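Local coordinates for protein nucleoporin NUP170 (Chaetomium thermophilum, PDB 5HAX) that probably helps build the structural scaffold of the nuclear pore complex, as a large nucleoporin with a beta-propeller N-terminal domain and a helical C-terminal region, at residues Val126-Ala138 / Glu142-Pro154. Residues are numbered along the deposited sequence; the frame is centred on the assembly and turned at random.
Sequences VFVKTITHVLVVA and EIILLGVSATPTP
Val148 O accepts two backbone N-H groups, from Thr132 N at 2.9 Å and His133 N at 3.2 Å, the mark of a classic beta bulge in the hairpin of strands 133-139 and 142-151. These are the middle strands of a four-stranded antiparallel sheet, consistent with one blade of the beta-propeller predicted for this region. The two donors reach the carbonyl differently: Thr132 N lies in its plane, whereas His133 N stands 41° out of it but gives the straighter N-H...O line. Beyond the bulge the ladder is regular, with Leu135 paired to Leu146 and Val137 to Ile144 by reciprocal hydrogen bonds; the strand axes run antiparallel at 162°.

Side chains alternate between the two faces. On one, Leu135 and Leu146 lie side by side, and Leu135 CB meets Val148 CG2 at 3.6 Å. On the other face Val136 lies alongside both Leu145, its cross-strand partner, and Ile143, its diagonal neighbour: its CG1, set opposite the backbone N (chi1 -173°), presses on Ile143 CG2 at a tight 3.5 Å, while its CG2 touches Leu145 CD2 at 3.8 Å. Strand 198-202 packs on this face, Ile200 against Ile143 and Tyr202 against Leu145.

On the other side of the bulge, away from the hairpin turn, side-chain hydroxyls take over from the backbone ladder. Thr132 OG1 accepts from Ala150 N at 2.9 Å, along a fairly straight line, and also shares a hydrogen bond with His133 ND1. That second bond, together with Glu80 OE2 at NE2, holds both ring nitrogens of His133 and should restrict the ring's rotation. Farther out, the type I turn Val128-Ile131 presents Thr130 O to Ser149, whose OG donates to it at 2.9 Å from above the carbonyl plane.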
# COMPACT_ATOMS: atom_id res chain seq x y z
N VAL A 126 16.59 -21.78 6.83
CA VAL A 126 17.55 -22.26 5.84
C VAL A 126 18.84 -21.45 5.89
O VAL A 126 19.93 -22.00 5.98
CB VAL A 126 16.94 -22.22 4.42
CG1 VAL A 126 17.96 -22.68 3.38
CG2 VAL A 126 15.68 -23.07 4.35
N PHE A 127 18.72 -20.12 5.82
CA PHE A 127 19.86 -19.23 5.71
C PHE A 127 20.09 -18.48 7.01
O PHE A 127 19.23 -18.42 7.89
CB PHE A 127 19.66 -18.24 4.56
CG PHE A 127 19.53 -18.88 3.21
CD1 PHE A 127 20.63 -19.43 2.57
CD2 PHE A 127 18.30 -18.94 2.58
CE1 PHE A 127 20.50 -20.02 1.33
CE2 PHE A 127 18.17 -19.53 1.34
CZ PHE A 127 19.27 -20.07 0.71
N VAL A 128 21.29 -17.90 7.12
CA VAL A 128 21.60 -17.00 8.22
C VAL A 128 20.59 -15.85 8.21
O VAL A 128 20.09 -15.43 7.16
CB VAL A 128 23.04 -16.48 8.10
CG1 VAL A 128 23.22 -15.65 6.83
CG2 VAL A 128 23.42 -15.67 9.32
N LYS A 129 20.28 -15.35 9.41
CA LYS A 129 19.25 -14.32 9.54
C LYS A 129 19.58 -13.08 8.72
O LYS A 129 18.66 -12.37 8.28
CB LYS A 129 19.07 -13.94 11.01
CG LYS A 129 17.89 -14.61 11.70
CD LYS A 129 18.01 -16.12 11.70
CE LYS A 129 17.31 -16.72 12.92
NZ LYS A 129 15.90 -16.26 13.05
N THR A 130 20.86 -12.79 8.50
CA THR A 130 21.24 -11.60 7.76
C THR A 130 20.89 -11.68 6.28
O THR A 130 20.90 -10.64 5.60
CB THR A 130 22.75 -11.34 7.90
OG1 THR A 130 23.48 -12.31 7.14
CG2 THR A 130 23.18 -11.41 9.36
N ILE A 131 20.57 -12.86 5.77
CA ILE A 131 20.13 -13.01 4.39
C ILE A 131 18.66 -12.60 4.33
O ILE A 131 17.79 -13.26 4.92
CB ILE A 131 20.34 -14.44 3.88
CG1 ILE A 131 21.80 -14.60 3.43
CG2 ILE A 131 19.40 -14.77 2.71
CD1 ILE A 131 22.22 -16.02 3.13
N THR A 132 18.38 -11.51 3.63
CA THR A 132 17.05 -10.92 3.59
C THR A 132 16.22 -11.40 2.40
O THR A 132 14.98 -11.39 2.48
CB THR A 132 17.15 -9.40 3.54
OG1 THR A 132 17.95 -9.00 2.42
CG2 THR A 132 17.80 -8.87 4.82
N HIS A 133 16.86 -11.81 1.31
CA HIS A 133 16.15 -12.20 0.10
C HIS A 133 16.91 -13.33 -0.59
O HIS A 133 18.04 -13.67 -0.23
CB HIS A 133 16.00 -11.03 -0.87
CG HIS A 133 15.21 -9.88 -0.32
ND1 HIS A 133 15.80 -8.84 0.37
CD2 HIS A 133 13.89 -9.59 -0.38
CE1 HIS A 133 14.87 -7.97 0.72
NE2 HIS A 133 13.70 -8.40 0.28
N VAL A 134 16.26 -13.92 -1.59
CA VAL A 134 16.88 -14.86 -2.51
C VAL A 134 16.73 -14.31 -3.91
O VAL A 134 15.64 -13.88 -4.30
CB VAL A 134 16.26 -16.27 -2.40
CG1 VAL A 134 16.80 -17.18 -3.51
CG2 VAL A 134 16.52 -16.87 -1.04
N LEU A 135 17.83 -14.32 -4.67
CA LEU A 135 17.84 -13.89 -6.06
C LEU A 135 17.73 -15.12 -6.95
O LEU A 135 18.62 -15.98 -6.92
CB LEU A 135 19.11 -13.09 -6.36
CG LEU A 135 19.26 -12.53 -7.78
CD1 LEU A 135 18.24 -11.45 -8.05
CD2 LEU A 135 20.67 -12.00 -7.97
N VAL A 136 16.66 -15.20 -7.73
CA VAL A 136 16.43 -16.31 -8.65
C VAL A 136 16.80 -15.84 -10.05
O VAL A 136 16.26 -14.84 -10.54
CB VAL A 136 14.97 -16.79 -8.61
CG1 VAL A 136 14.81 -18.06 -9.44
CG2 VAL A 136 14.52 -17.04 -7.17
N VAL A 137 17.72 -16.55 -10.69
CA VAL A 137 18.20 -16.23 -12.03
C VAL A 137 17.91 -17.43 -12.92
O VAL A 137 18.50 -18.51 -12.73
CB VAL A 137 19.69 -15.88 -12.05
CG1 VAL A 137 20.15 -15.58 -13.47
CG2 VAL A 137 19.97 -14.70 -11.13
N ALA A 138 17.02 -17.26 -13.89
CA ALA A 138 16.64 -18.32 -14.82
C ALA A 138 17.30 -18.08 -16.17
O ALA A 138 17.23 -16.98 -16.72
CB ALA A 138 15.12 -18.38 -14.98
N GLU A 142 19.26 -23.48 -16.96
CA GLU A 142 19.14 -23.78 -15.54
C GLU A 142 18.55 -22.58 -14.81
O GLU A 142 18.47 -21.48 -15.35
CB GLU A 142 20.51 -24.15 -14.94
CG GLU A 142 21.54 -23.04 -15.09
CD GLU A 142 22.94 -23.49 -14.73
OE1 GLU A 142 23.90 -22.75 -15.02
OE2 GLU A 142 23.09 -24.59 -14.15
N ILE A 143 18.13 -22.83 -13.57
CA ILE A 143 17.74 -21.79 -12.62
C ILE A 143 18.76 -21.78 -11.49
O ILE A 143 19.15 -22.84 -10.99
CB ILE A 143 16.32 -22.00 -12.07
CG1 ILE A 143 15.28 -21.99 -13.20
CG2 ILE A 143 15.98 -20.92 -11.05
CD1 ILE A 143 15.05 -23.34 -13.84
N ILE A 144 19.16 -20.58 -11.07
CA ILE A 144 20.23 -20.39 -10.11
C ILE A 144 19.69 -19.56 -8.95
O ILE A 144 19.04 -18.54 -9.16
CB ILE A 144 21.44 -19.69 -10.75
CG1 ILE A 144 21.92 -20.49 -11.97
CG2 ILE A 144 22.57 -19.53 -9.74
CD1 ILE A 144 22.83 -19.71 -12.89
N LEU A 145 19.97 -20.01 -7.72
CA LEU A 145 19.60 -19.29 -6.51
C LEU A 145 20.83 -18.63 -5.91
O LEU A 145 21.88 -19.28 -5.77
CB LEU A 145 18.96 -20.22 -5.49
CG LEU A 145 17.76 -21.05 -5.95
CD1 LEU A 145 17.25 -21.90 -4.79
CD2 LEU A 145 16.66 -20.16 -6.50
N LEU A 146 20.71 -17.36 -5.56
CA LEU A 146 21.77 -16.62 -4.88
C LEU A 146 21.21 -15.99 -3.61
O LEU A 146 20.11 -15.43 -3.61
CB LEU A 146 22.36 -15.53 -5.77
CG LEU A 146 23.10 -15.98 -7.03
CD1 LEU A 146 23.62 -14.77 -7.80
CD2 LEU A 146 24.25 -16.91 -6.68
N GLY A 147 21.98 -16.10 -2.53
CA GLY A 147 21.62 -15.40 -1.31
C GLY A 147 21.85 -13.91 -1.45
O GLY A 147 22.78 -13.45 -2.12
N VAL A 148 20.99 -13.13 -0.81
CA VAL A 148 21.03 -11.67 -0.87
C VAL A 148 20.90 -11.11 0.53
O VAL A 148 20.10 -11.59 1.34
CB VAL A 148 19.92 -11.11 -1.78
CG1 VAL A 148 19.99 -9.58 -1.82
CG2 VAL A 148 20.04 -11.68 -3.18
N SER A 149 21.69 -10.07 0.82
CA SER A 149 21.59 -9.31 2.05
C SER A 149 21.42 -7.84 1.67
O SER A 149 22.37 -7.22 1.18
CB SER A 149 22.82 -9.50 2.93
OG SER A 149 22.65 -8.87 4.19
N ALA A 150 20.22 -7.31 1.87
CA ALA A 150 19.88 -5.93 1.51
C ALA A 150 19.72 -5.14 2.81
O ALA A 150 18.61 -4.82 3.24
CB ALA A 150 18.62 -5.88 0.66
N THR A 151 20.85 -4.81 3.44
CA THR A 151 20.83 -4.08 4.70
C THR A 151 20.81 -2.57 4.45
O THR A 151 21.57 -2.08 3.61
CB THR A 151 22.03 -4.44 5.56
OG1 THR A 151 23.24 -4.21 4.81
CG2 THR A 151 21.97 -5.90 5.98
N PRO A 152 19.97 -1.82 5.15
CA PRO A 152 19.88 -0.37 4.89
C PRO A 152 21.15 0.36 5.28
O PRO A 152 21.89 -0.05 6.18
CB PRO A 152 18.70 0.07 5.77
CG PRO A 152 18.60 -0.97 6.84
CD PRO A 152 19.02 -2.25 6.19
N THR A 153 21.41 1.46 4.59
CA THR A 153 22.58 2.29 4.78
C THR A 153 22.20 3.65 5.36
O THR A 153 21.02 4.03 5.37
CB THR A 153 23.32 2.50 3.46
OG1 THR A 153 22.52 3.28 2.56
CG2 THR A 153 23.66 1.16 2.81
N PRO A 154 23.18 4.41 5.86
CA PRO A 154 22.88 5.76 6.36
C PRO A 154 22.17 6.66 5.36
O PRO A 154 21.41 7.54 5.76
CB PRO A 154 24.28 6.31 6.70
CG PRO A 154 25.08 5.10 7.02
CD PRO A 154 24.56 4.00 6.14